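Local coordinates for protein phosphoribosyl-aminoimidazole carboxylase (Aspergillus clavatus, PDB 3K5I) that probably uses ATP to convert 5-aminoimidazole ribonucleotide into N5-carboxyaminoimidazole ribonucleotide in purine biosynthesis, as a member of the ATP-grasp family, at residues V27-G32 against V50-A55; V40-R45 against Q307-L312; K75-V80 against H96-A101; K110-W115 against D266-F271. One frame throughout, in Å; residues are numbered along the deposited sequence.

Contact 1 of 4, residues V27-G32 against V50-A55; sequences VGVLGG and VNVLDA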
loop_
_atom_site.group_PDB
_atom_site.type_symbol
_atom_site.label_atom_id
_atom_site.label_comp_id
_atom_site.label_asym_id
_atom_site.label_seq_id
_atom_site.Cartn_x
_atom_site.Cartn_y
_atom_site.Cartn_z
ATOM N N VAL A 27 10.972 16.091 -2.924
ATOM C CA VAL A 27 11.989 15.247 -2.311
ATOM C C VAL A 27 12.841 14.584 -3.393
ATOM O O VAL A 27 12.235 14.007 -4.327
ATOM C CB VAL A 27 11.361 14.096 -1.507
ATOM C CG1 VAL A 27 12.502 13.295 -0.932
ATOM C CG2 VAL A 27 10.464 14.643 -0.352
ATOM N N GLY A 28 14.172 14.693 -3.299
ATOM C CA GLY A 28 15.100 14.118 -4.297
ATOM C C GLY A 28 15.551 12.839 -3.654
ATOM O O GLY A 28 16.033 12.878 -2.495
ATOM N N VAL A 29 15.374 11.736 -4.374
ATOM C CA VAL A 29 15.842 10.467 -3.794
ATOM C C VAL A 29 16.976 9.921 -4.643
ATOM O O VAL A 29 16.818 9.662 -5.838
ATOM C CB VAL A 29 14.749 9.349 -3.560
ATOM C CG1 VAL A 29 14.233 8.804 -4.871
ATOM C CG2 VAL A 29 15.361 8.075 -2.864
ATOM N N LEU A 30 18.137 9.742 -4.027
ATOM C CA LEU A 30 19.251 9.217 -4.782
ATOM C C LEU A 30 19.151 7.666 -4.872
ATOM O O LEU A 30 19.404 6.987 -3.888
ATOM C CB LEU A 30 20.471 9.494 -3.925
ATOM C CG LEU A 30 21.349 10.703 -4.230
ATOM C CD1 LEU A 30 21.080 11.693 -5.454
ATOM C CD2 LEU A 30 21.551 11.185 -2.807
ATOM N N GLY A 31 18.801 7.116 -6.001
ATOM C CA GLY A 31 18.661 5.664 -6.154
ATOM C C GLY A 31 17.170 5.406 -6.440
ATOM O O GLY A 31 16.360 6.118 -5.849
ATOM N N GLY A 32 16.769 4.464 -7.302
ATOM C CA GLY A 32 15.317 4.288 -7.548
ATOM C C GLY A 32 14.938 2.816 -7.797
ATOM O O GLY A 32 14.253 2.473 -8.769
ATOM N N VAL A 50 8.158 13.298 -5.599
ATOM C CA VAL A 50 9.407 12.614 -5.492
ATOM C C VAL A 50 10.211 12.601 -6.811
ATOM O O VAL A 50 9.800 11.914 -7.780
ATOM C CB VAL A 50 9.323 11.303 -4.683
ATOM C CG1 VAL A 50 10.733 10.642 -4.614
ATOM C CG2 VAL A 50 8.864 11.627 -3.236
ATOM N N ASN A 51 11.319 13.376 -6.884
ATOM C CA ASN A 51 12.123 13.294 -8.135
ATOM C C ASN A 51 13.188 12.237 -7.910
ATOM O O ASN A 51 13.940 12.299 -6.962
ATOM C CB ASN A 51 12.905 14.534 -8.499
ATOM C CG ASN A 51 11.995 15.702 -8.576
ATOM O OD1 ASN A 51 10.843 15.495 -8.912
ATOM N ND2 ASN A 51 12.439 16.855 -8.126
ATOM N N VAL A 52 13.295 11.242 -8.766
ATOM C CA VAL A 52 14.272 10.173 -8.531
ATOM C C VAL A 52 15.549 10.147 -9.346
ATOM O O VAL A 52 15.523 10.411 -10.521
ATOM C CB VAL A 52 13.499 8.879 -9.030
ATOM C CG1 VAL A 52 14.128 7.567 -8.664
ATOM C CG2 VAL A 52 12.096 8.896 -8.502
ATOM N N LEU A 53 16.677 9.848 -8.717
ATOM C CA LEU A 53 17.884 9.765 -9.521
ATOM C C LEU A 53 18.262 8.271 -9.736
ATOM O O LEU A 53 18.564 7.528 -8.791
ATOM C CB LEU A 53 19.043 10.549 -8.881
ATOM C CG LEU A 53 20.378 10.538 -9.657
ATOM C CD1 LEU A 53 20.326 10.837 -11.157
ATOM C CD2 LEU A 53 21.495 11.336 -8.969
ATOM N N ASP A 54 18.214 7.813 -10.975
ATOM C CA ASP A 54 18.600 6.435 -11.269
ATOM C C ASP A 54 18.379 6.144 -12.760
ATOM O O ASP A 54 18.087 7.058 -13.526
ATOM C CB ASP A 54 17.817 5.464 -10.378
ATOM C CG ASP A 54 18.467 4.078 -10.328
ATOM O OD1 ASP A 54 19.183 3.679 -11.285
ATOM O OD2 ASP A 54 18.250 3.452 -9.283
ATOM N N ALA A 55 18.513 4.908 -13.208
ATOM C CA ALA A 55 18.252 4.673 -14.626
ATOM C C ALA A 55 16.793 4.992 -14.997
ATOM O O ALA A 55 15.921 5.089 -14.159
ATOM C CB ALA A 55 18.538 3.259 -14.948
#
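V27-L30 and V50-L53 pair in parallel within a Rossmann-like beta-alpha-beta unit made of strand 26-30, helix 34-46 and strand 49-54. N51 N donates to V27 O (2.8 Å), and N51 O in turn receives V29 N (3.0 Å). Two residues further on the pattern repeats: L53 N reaches V29 O at 2.9 Å, while L53 O takes G31 N in a more bent bond (137° at the hydrogen).

V27, V29, V50 and V52 share one face of the sheet. V29 CG1 stands between its own backbone N and carbonyl carbon (chi1 69°), a position from which it meets both V50 CG1 and V52 CG1 at 4.0 Å. On the opposite face L30 and L53 lie side by side and point the same way, with L30 CD1 3.6 Å from L53 CD2; helix 77-84 packs over them through A79 and L83. Strand 89-92 pairs with the other edge of strand 26-30, which is therefore interior to the sheet.

Beyond the strand the chain enters a glycine-rich turn leading to G33 of the 5-aminoimidazole ribonucleotide pocket. D54 steadies this turn, its OD2 accepting G32 N through the anti lone pair at 2.7 Å.

Contact 2 of 4, residues V40-R45 against Q307-L312; sequences VESANR and QFDAHL
S42 and D309 each place the side chain anti to the carbonyl carbon and beside the backbone N (chi1 -76° and -69°), which brings the serine hydroxyl and the aspartate carboxylate together between two packed helices. These are helix 34-46, the crossover helix of the N-terminal Rossmann-like unit, and helix 307-315; their segments cross at -66° with axes 8.6 Å apart.

S42 OG donates to D309 OD1 at 2.8 Å, approaching from above the carboxylate plane. A water adds a second bridge, donating to S42 O and to D309 OD1, each 2.6 Å away. D309 OD1 is thus held by two donors. The other carboxylate oxygen, OD2, accepts from S306 N just before the helix, which probably helps to fix the rotation of the group.

Beside the polar pair, F308 CB touches S42 OG at 3.4 Å, whereas the phenyl ring runs away from S42 to pack on M38. Helix 34-46 also meets the second subunit, where R45 and E41 form salt bridges with E41 and R45 of that subunit. One turn beyond F308, L312 rests its CD1 against A43, 3.7 Å from CA and 4.0 Å from CB.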
loop_
_atom_site.group_PDB
_atom_site.type_symbol
_atom_site.label_atom_id
_atom_site.label_comp_id
_atom_site.label_asym_id
_atom_site.label_seq_id
_atom_site.Cartn_x
_atom_site.Cartn_y
_atom_site.Cartn_z
ATOM N N VAL A 40 8.257 6.017 -2.682
ATOM C CA VAL A 40 7.299 6.688 -3.579
ATOM C C VAL A 40 5.908 6.179 -3.266
ATOM O O VAL A 40 4.975 6.967 -3.155
ATOM C CB VAL A 40 7.633 6.524 -5.096
ATOM C CG1 VAL A 40 6.814 7.505 -6.043
ATOM C CG2 VAL A 40 9.095 6.857 -5.278
ATOM N N GLU A 41 5.697 4.893 -3.057
ATOM C CA GLU A 41 4.312 4.663 -2.693
ATOM C C GLU A 41 3.926 5.583 -1.539
ATOM O O GLU A 41 2.857 6.233 -1.519
ATOM C CB GLU A 41 4.154 3.254 -2.199
ATOM C CG GLU A 41 4.962 2.351 -3.114
ATOM C CD GLU A 41 4.804 0.905 -2.682
ATOM O OE1 GLU A 41 4.738 0.672 -1.466
ATOM O OE2 GLU A 41 4.649 -0.042 -3.472
ATOM N N SER A 42 4.783 5.646 -0.535
ATOM C CA SER A 42 4.413 6.494 0.622
ATOM C C SER A 42 4.289 7.949 0.216
ATOM O O SER A 42 3.481 8.645 0.788
ATOM C CB SER A 42 5.514 6.418 1.685
ATOM O OG SER A 42 5.413 5.184 2.370
ATOM N N ALA A 43 5.079 8.411 -0.752
ATOM C CA ALA A 43 5.046 9.811 -1.145
ATOM C C ALA A 43 3.741 10.209 -1.809
ATOM O O ALA A 43 3.138 11.285 -1.566
ATOM C CB ALA A 43 6.424 10.207 -1.974
ATOM N N ASN A 44 3.292 9.249 -2.587
ATOM C CA ASN A 44 2.103 9.298 -3.436
ATOM C C ASN A 44 0.842 9.396 -2.610
ATOM O O ASN A 44 -0.140 10.073 -2.998
ATOM C CB ASN A 44 2.043 8.011 -4.276
ATOM C CG ASN A 44 3.025 8.014 -5.453
ATOM O OD1 ASN A 44 3.635 9.045 -5.795
ATOM N ND2 ASN A 44 3.109 6.860 -6.141
ATOM N N ARG A 45 0.881 8.688 -1.482
ATOM C CA ARG A 45 -0.302 8.750 -0.616
ATOM C C ARG A 45 -0.438 10.157 0.004
ATOM O O ARG A 45 -1.504 10.618 0.374
ATOM C CB ARG A 45 -0.139 7.708 0.467
ATOM C CG ARG A 45 -0.151 6.263 -0.079
ATOM C CD ARG A 45 -1.495 5.784 0.383
ATOM N NE ARG A 45 -1.923 4.568 -0.300
ATOM C CZ ARG A 45 -1.989 3.420 0.371
ATOM N NH1 ARG A 45 -1.666 3.356 1.653
ATOM N NH2 ARG A 45 -2.375 2.318 -0.229
ATOM N N GLN A 307 7.973 2.230 7.655
ATOM C CA GLN A 307 9.279 2.872 7.701
ATOM C C GLN A 307 9.424 3.951 6.649
ATOM O O GLN A 307 10.235 4.892 6.748
ATOM C CB GLN A 307 10.398 1.819 7.482
ATOM C CG GLN A 307 10.658 1.223 6.057
ATOM C CD GLN A 307 11.869 0.295 6.107
ATOM O OE1 GLN A 307 12.876 0.651 6.728
ATOM N NE2 GLN A 307 11.779 -0.906 5.498
ATOM N N PHE A 308 8.707 3.665 5.572
ATOM C CA PHE A 308 8.731 4.489 4.372
ATOM C C PHE A 308 7.982 5.723 4.715
ATOM O O PHE A 308 8.609 6.725 4.463
ATOM C CB PHE A 308 8.386 3.765 3.042
ATOM C CG PHE A 308 9.099 2.423 2.921
ATOM C CD1 PHE A 308 8.516 1.275 3.427
ATOM C CD2 PHE A 308 10.340 2.298 2.298
ATOM C CE1 PHE A 308 9.158 0.030 3.367
ATOM C CE2 PHE A 308 10.989 1.084 2.236
ATOM C CZ PHE A 308 10.415 -0.046 2.801
ATOM N N ASP A 309 6.773 5.648 5.303
ATOM C CA ASP A 309 6.034 6.844 5.697
ATOM C C ASP A 309 6.917 7.565 6.723
ATOM O O ASP A 309 7.111 8.779 6.716
ATOM C CB ASP A 309 4.843 6.315 6.499
ATOM C CG ASP A 309 3.817 5.562 5.635
ATOM O OD1 ASP A 309 3.674 5.981 4.445
ATOM O OD2 ASP A 309 3.081 4.722 6.229
ATOM N N ALA A 310 7.442 6.792 7.661
ATOM C CA ALA A 310 8.247 7.406 8.698
ATOM C C ALA A 310 9.413 8.252 8.190
ATOM O O ALA A 310 9.608 9.418 8.598
ATOM C CB ALA A 310 8.670 6.349 9.696
ATOM N N HIS A 311 10.169 7.656 7.277
ATOM C CA HIS A 311 11.321 8.354 6.710
ATOM C C HIS A 311 10.967 9.688 6.030
ATOM O O HIS A 311 11.639 10.684 6.214
ATOM C CB HIS A 311 12.005 7.477 5.712
ATOM C CG HIS A 311 13.268 8.081 5.226
ATOM N ND1 HIS A 311 14.442 7.979 5.945
ATOM C CD2 HIS A 311 13.538 8.856 4.144
ATOM C CE1 HIS A 311 15.387 8.663 5.318
ATOM N NE2 HIS A 311 14.875 9.185 4.212
ATOM N N LEU A 312 9.887 9.741 5.269
ATOM C CA LEU A 312 9.522 10.994 4.631
ATOM C C LEU A 312 9.212 12.013 5.684
ATOM O O LEU A 312 9.673 13.130 5.619
ATOM C CB LEU A 312 8.218 10.774 3.881
ATOM C CG LEU A 312 8.299 10.348 2.428
ATOM C CD1 LEU A 312 6.836 10.262 2.031
ATOM C CD2 LEU A 312 9.113 11.415 1.597
HETATM O O HOH W 1 2.931 8.231 3.272
#

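Contact 3 of 4, residues K75-V80 against H96-A101; sequences KEREAV and HVDTYA
The carboxylate of D98 is gripped from two directions, by the start of its own helix and by R77 across the contact. D98 OD1 accepts both Y100 N (2.9 Å) and A101 N (3.2 Å), which come from the same face of the carboxylate: the first lies nearly along the C-O bond, the second well above the plane. With CG anti to its backbone N (chi1 176°), the D98 carboxylate swings toward R77, and OD2 faces it. There R77 NH1 donates to the syn lone pair of D98 OD2 at 3.0 Å, in a nearly straight hydrogen bond, part of a salt bridge, lying close to the guanidinium plane. The guanidinium and carboxylate planes are nevertheless 65° apart.

Bends at chi2 and chi3 lay the arginine over the first turn of helix 99-105. Y100 CB covers one guanidinium face, toward its rim, and R77 CD touches A101 CB at 3.4 Å. Deeper in, V80 CG1 meets the same A101 methyl at 3.5 Å, and its CG2 leans on D98 CB. K75 CG lies tightly, 3.0 Å, against H96 O, a buried carbonyl with no polar partner in the model; the H96 side chain is about 5 Å from the bound 5-aminoimidazole ribonucleotide.

This is an aspartate N-cap with two backbone N-H donors, salt-bridged to R77 beside the start of the preceding helix in the Rossmann-like domain.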
loop_
_atom_site.group_PDB
_atom_site.type_symbol
_atom_site.label_atom_id
_atom_site.label_comp_id
_atom_site.label_asym_id
_atom_site.label_seq_id
_atom_site.Cartn_x
_atom_site.Cartn_y
_atom_site.Cartn_z
ATOM N N LYS A 75 25.916 7.618 -8.291
ATOM C CA LYS A 75 27.355 7.732 -7.951
ATOM C C LYS A 75 27.926 8.712 -8.997
ATOM O O LYS A 75 29.144 8.778 -9.248
ATOM C CB LYS A 75 28.054 6.408 -8.296
ATOM C CG LYS A 75 27.570 5.190 -7.597
ATOM C CD LYS A 75 28.257 3.962 -8.180
ATOM C CE LYS A 75 27.530 2.651 -7.776
ATOM N NZ LYS A 75 27.025 1.652 -8.796
ATOM N N GLU A 76 27.027 9.445 -9.644
ATOM C CA GLU A 76 27.403 10.359 -10.722
ATOM C C GLU A 76 27.341 11.833 -10.375
ATOM O O GLU A 76 26.238 12.326 -10.409
ATOM C CB GLU A 76 26.400 10.086 -11.834
ATOM C CG GLU A 76 26.864 10.469 -13.231
ATOM C CD GLU A 76 25.874 10.306 -14.383
ATOM O OE1 GLU A 76 24.986 9.412 -14.420
ATOM O OE2 GLU A 76 26.056 11.132 -15.298
ATOM N N ARG A 77 28.482 12.467 -10.072
ATOM C CA ARG A 77 28.710 13.892 -9.743
ATOM C C ARG A 77 27.730 14.973 -10.199
ATOM O O ARG A 77 27.176 15.684 -9.366
ATOM C CB ARG A 77 30.077 14.316 -10.293
ATOM C CG ARG A 77 30.761 15.500 -9.637
ATOM C CD ARG A 77 30.703 15.424 -8.115
ATOM N NE ARG A 77 31.986 15.891 -7.616
ATOM C CZ ARG A 77 32.961 15.101 -7.167
ATOM N NH1 ARG A 77 32.923 13.746 -7.041
ATOM N NH2 ARG A 77 34.025 15.800 -6.847
ATOM N N GLU A 78 27.555 15.080 -11.520
ATOM C CA GLU A 78 26.660 16.018 -12.204
ATOM C C GLU A 78 25.169 15.646 -12.232
ATOM O O GLU A 78 24.311 16.509 -12.418
ATOM C CB GLU A 78 27.153 16.274 -13.645
ATOM C CG GLU A 78 28.394 17.201 -13.790
ATOM C CD GLU A 78 28.549 18.334 -12.751
ATOM O OE1 GLU A 78 27.626 19.173 -12.599
ATOM O OE2 GLU A 78 29.615 18.395 -12.060
ATOM N N ALA A 79 24.867 14.356 -12.073
ATOM C CA ALA A 79 23.515 13.818 -12.050
ATOM C C ALA A 79 23.046 14.105 -10.623
ATOM O O ALA A 79 21.945 14.665 -10.434
ATOM C CB ALA A 79 23.613 12.309 -12.312
ATOM N N VAL A 80 23.928 13.787 -9.657
ATOM C CA VAL A 80 23.714 14.011 -8.200
ATOM C C VAL A 80 23.345 15.518 -7.990
ATOM O O VAL A 80 22.360 15.852 -7.308
ATOM C CB VAL A 80 24.853 13.401 -7.219
ATOM C CG1 VAL A 80 24.696 13.832 -5.757
ATOM C CG2 VAL A 80 25.160 11.835 -7.206
ATOM N N HIS A 96 25.700 3.774 -1.665
ATOM C CA HIS A 96 26.861 3.951 -2.526
ATOM C C HIS A 96 26.686 5.070 -3.532
ATOM O O HIS A 96 26.610 4.785 -4.734
ATOM C CB HIS A 96 26.971 2.568 -3.131
ATOM C CG HIS A 96 27.015 1.538 -2.058
ATOM N ND1 HIS A 96 27.986 1.565 -1.077
ATOM C CD2 HIS A 96 26.196 0.498 -1.773
ATOM C CE1 HIS A 96 27.773 0.561 -0.247
ATOM N NE2 HIS A 96 26.704 -0.109 -0.652
ATOM N N VAL A 97 26.540 6.280 -2.970
ATOM C CA VAL A 97 26.280 7.517 -3.684
ATOM C C VAL A 97 27.456 8.470 -3.639
ATOM O O VAL A 97 28.365 8.339 -2.851
ATOM C CB VAL A 97 24.985 8.250 -3.238
ATOM C CG1 VAL A 97 23.832 7.326 -3.012
ATOM C CG2 VAL A 97 25.154 9.055 -1.944
ATOM N N ASP A 98 27.442 9.471 -4.497
ATOM C CA ASP A 98 28.594 10.344 -4.521
ATOM C C ASP A 98 28.405 11.386 -3.449
ATOM O O ASP A 98 27.774 12.400 -3.668
ATOM C CB ASP A 98 28.794 10.863 -5.958
ATOM C CG ASP A 98 29.911 11.843 -6.083
ATOM O OD1 ASP A 98 30.448 12.088 -5.001
ATOM O OD2 ASP A 98 30.252 12.333 -7.186
ATOM N N THR A 99 28.988 11.151 -2.281
ATOM C CA THR A 99 28.866 12.123 -1.207
ATOM C C THR A 99 29.685 13.396 -1.399
ATOM O O THR A 99 29.545 14.321 -0.603
ATOM C CB THR A 99 29.182 11.442 0.133
ATOM O OG1 THR A 99 30.594 11.172 0.252
ATOM C CG2 THR A 99 28.433 10.109 0.023
ATOM N N TYR A 100 30.525 13.422 -2.435
ATOM C CA TYR A 100 31.351 14.609 -2.718
ATOM C C TYR A 100 30.511 15.627 -3.468
ATOM O O TYR A 100 30.486 16.807 -3.111
ATOM C CB TYR A 100 32.620 14.214 -3.455
ATOM C CG TYR A 100 33.496 13.409 -2.524
ATOM C CD1 TYR A 100 34.420 14.034 -1.683
ATOM C CD2 TYR A 100 33.388 12.037 -2.477
ATOM C CE1 TYR A 100 35.201 13.296 -0.825
ATOM C CE2 TYR A 100 34.186 11.283 -1.661
ATOM C CZ TYR A 100 35.068 11.912 -0.792
ATOM O OH TYR A 100 35.941 11.153 -0.053
ATOM N N ALA A 101 29.748 15.137 -4.437
ATOM C CA ALA A 101 28.834 16.005 -5.160
ATOM C C ALA A 101 27.906 16.537 -4.072
ATOM O O ALA A 101 27.533 17.696 -4.125
ATOM C CB ALA A 101 27.929 15.208 -6.115
#

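Contact 4 of 4, residues K110-W115 against D266-F271; sequences KIEPSW and DGKGVF
E112, at the 110-111 edge of the N-terminal parallel sheet, reaches over K268. Its chain bends at chi2 (-63°), bringing OE1 to within 3.2 Å of K268 N, whose hydrogen bond arrives 51° out of the carboxylate plane. The other oxygen, OE2, is 4.3 Å from K268 NZ, beyond a salt bridge, and a water spans the gap by donating to OE2 and accepting from the lysine. K268 NZ has its direct carboxylate partner in D317, so the ammonium has two acidic side chains nearby, which would probably stabilise its charge.

P113 comes next, after a cis peptide bond, and brings the two backbones together: its CA is 3.9 Å from G267 CA, G267 having no side chain to hold them apart. P113 CB also touches K268 O at 3.6 Å and, more loosely, approaches the F271 ring obliquely at CZ. Here the Rossmann-like N-terminal domain meets the ATP-grasp domain, since G269 and F271 open strand 269-278 of the large antiparallel sheet and pair there with K216 and V214 of strand 206-216.

S114 has its OG between the backbone N and the carbonyl carbon (chi1 88°). The hydroxyl makes a weak hydrogen bond to D266 O, 3.4 Å away, at a poorly ordered part of the turn. Its stronger partner is A117 N: S114 is the N-cap of helix 115-121.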
loop_
_atom_site.group_PDB
_atom_site.type_symbol
_atom_site.label_atom_id
_atom_site.label_comp_id
_atom_site.label_asym_id
_atom_site.label_seq_id
_atom_site.Cartn_x
_atom_site.Cartn_y
_atom_site.Cartn_z
ATOM N N LYS A 110 18.793 21.008 1.394
ATOM C CA LYS A 110 19.042 20.298 2.666
ATOM C C LYS A 110 19.352 18.858 2.299
ATOM O O LYS A 110 18.869 18.348 1.267
ATOM C CB LYS A 110 17.806 20.221 3.580
ATOM C CG LYS A 110 17.400 21.492 4.319
ATOM C CD LYS A 110 15.899 21.697 4.055
ATOM C CE LYS A 110 15.119 22.488 5.129
ATOM N NZ LYS A 110 13.662 22.747 4.783
ATOM N N ILE A 111 20.143 18.216 3.156
ATOM C CA ILE A 111 20.468 16.814 2.856
ATOM C C ILE A 111 20.133 15.957 4.047
ATOM O O ILE A 111 20.678 16.167 5.105
ATOM C CB ILE A 111 21.928 16.539 2.394
ATOM C CG1 ILE A 111 22.297 17.478 1.205
ATOM C CG2 ILE A 111 22.125 14.972 2.176
ATOM C CD1 ILE A 111 23.839 17.879 0.963
ATOM N N GLU A 112 19.288 14.951 3.890
ATOM C CA GLU A 112 18.995 14.146 5.068
ATOM C C GLU A 112 18.812 12.675 4.667
ATOM O O GLU A 112 18.017 12.338 3.782
ATOM C CB GLU A 112 17.712 14.699 5.721
ATOM C CG GLU A 112 17.710 16.167 6.245
ATOM C CD GLU A 112 18.701 16.441 7.383
ATOM O OE1 GLU A 112 19.419 15.534 7.819
ATOM O OE2 GLU A 112 18.818 17.587 7.846
ATOM N N PRO A 113 19.522 11.780 5.331
ATOM C CA PRO A 113 20.497 12.141 6.369
ATOM C C PRO A 113 21.782 12.857 5.838
ATOM O O PRO A 113 22.055 13.020 4.634
ATOM C CB PRO A 113 20.795 10.769 7.018
ATOM C CG PRO A 113 20.721 9.798 5.840
ATOM C CD PRO A 113 19.599 10.347 4.953
ATOM N N SER A 114 22.656 13.317 6.711
ATOM C CA SER A 114 23.868 14.024 6.249
ATOM C C SER A 114 24.871 13.390 5.288
ATOM O O SER A 114 25.173 12.206 5.431
ATOM C CB SER A 114 24.705 14.418 7.466
ATOM O OG SER A 114 25.565 13.354 7.774
ATOM N N TRP A 115 25.446 14.165 4.363
ATOM C CA TRP A 115 26.438 13.559 3.500
ATOM C C TRP A 115 27.629 12.951 4.246
ATOM O O TRP A 115 28.253 11.975 3.812
ATOM C CB TRP A 115 26.857 14.434 2.326
ATOM C CG TRP A 115 27.546 15.624 2.886
ATOM C CD1 TRP A 115 27.019 16.863 3.094
ATOM C CD2 TRP A 115 28.918 15.681 3.287
ATOM N NE1 TRP A 115 27.984 17.694 3.620
ATOM C CE2 TRP A 115 29.164 16.999 3.734
ATOM C CE3 TRP A 115 29.943 14.727 3.369
ATOM C CZ2 TRP A 115 30.418 17.408 4.210
ATOM C CZ3 TRP A 115 31.206 15.133 3.778
ATOM C CH2 TRP A 115 31.431 16.459 4.216
ATOM N N ASP A 266 24.968 11.928 12.202
ATOM C CA ASP A 266 24.210 13.166 12.012
ATOM C C ASP A 266 23.204 12.795 10.927
ATOM O O ASP A 266 23.493 11.936 10.052
ATOM C CB ASP A 266 25.064 14.316 11.454
ATOM C CG ASP A 266 26.468 14.427 12.037
ATOM O OD1 ASP A 266 27.008 13.492 12.682
ATOM O OD2 ASP A 266 27.053 15.514 11.847
ATOM N N GLY A 267 22.052 13.474 10.967
ATOM C CA GLY A 267 20.943 13.323 10.051
ATOM C C GLY A 267 19.557 12.920 10.607
ATOM O O GLY A 267 19.388 12.343 11.682
ATOM N N LYS A 268 18.548 13.224 9.807
ATOM C CA LYS A 268 17.183 12.902 10.149
ATOM C C LYS A 268 16.948 11.771 9.175
ATOM O O LYS A 268 17.559 11.737 8.115
ATOM C CB LYS A 268 16.294 14.099 9.802
ATOM C CG LYS A 268 16.275 15.033 11.021
ATOM C CD LYS A 268 15.076 16.028 10.997
ATOM C CE LYS A 268 15.171 16.958 9.771
ATOM N NZ LYS A 268 15.274 18.431 10.082
ATOM N N GLY A 269 16.094 10.828 9.536
ATOM C CA GLY A 269 15.868 9.745 8.595
ATOM C C GLY A 269 15.828 8.402 9.306
ATOM O O GLY A 269 16.134 8.251 10.500
ATOM N N VAL A 270 15.379 7.432 8.530
ATOM C CA VAL A 270 15.343 6.102 9.058
ATOM C C VAL A 270 16.734 5.493 8.857
ATOM O O VAL A 270 17.412 5.672 7.831
ATOM C CB VAL A 270 14.352 5.248 8.305
ATOM C CG1 VAL A 270 14.845 3.750 8.241
ATOM C CG2 VAL A 270 12.985 5.458 8.940
ATOM N N PHE A 271 17.110 4.763 9.898
ATOM C CA PHE A 271 18.329 3.997 10.066
ATOM C C PHE A 271 17.994 2.547 10.400
ATOM O O PHE A 271 17.114 2.205 11.214
ATOM C CB PHE A 271 19.088 4.495 11.283
ATOM C CG PHE A 271 19.840 5.746 11.031
ATOM C CD1 PHE A 271 19.173 6.956 10.971
ATOM C CD2 PHE A 271 21.204 5.703 10.847
ATOM C CE1 PHE A 271 19.860 8.114 10.740
ATOM C CE2 PHE A 271 21.888 6.865 10.602
ATOM C CZ PHE A 271 21.215 8.069 10.546
HETATM O O HOH W 2 15.981 19.095 7.206
#

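From the N terminus, contact 1 closes the first short loop, joining neighbouring strands of the parallel sheet. Segment 40-45 lies inside that loop, so contact 2 crosses contact 1 and ties its helix to 307-312, far along the chain; A43 and L312 both pack on the valine face of contact 1. Contact 3 follows contact 1 in series, and V80 and V97 press on the leucines of the opposite face. Contact 4 comes later and ties the sheet's edge to the ATP-grasp domain. Contacts 3 and 4 are both nested within the long loop of contact 2, and H311 joins contacts 2 and 4 by a probable hydrogen bond with V270 N.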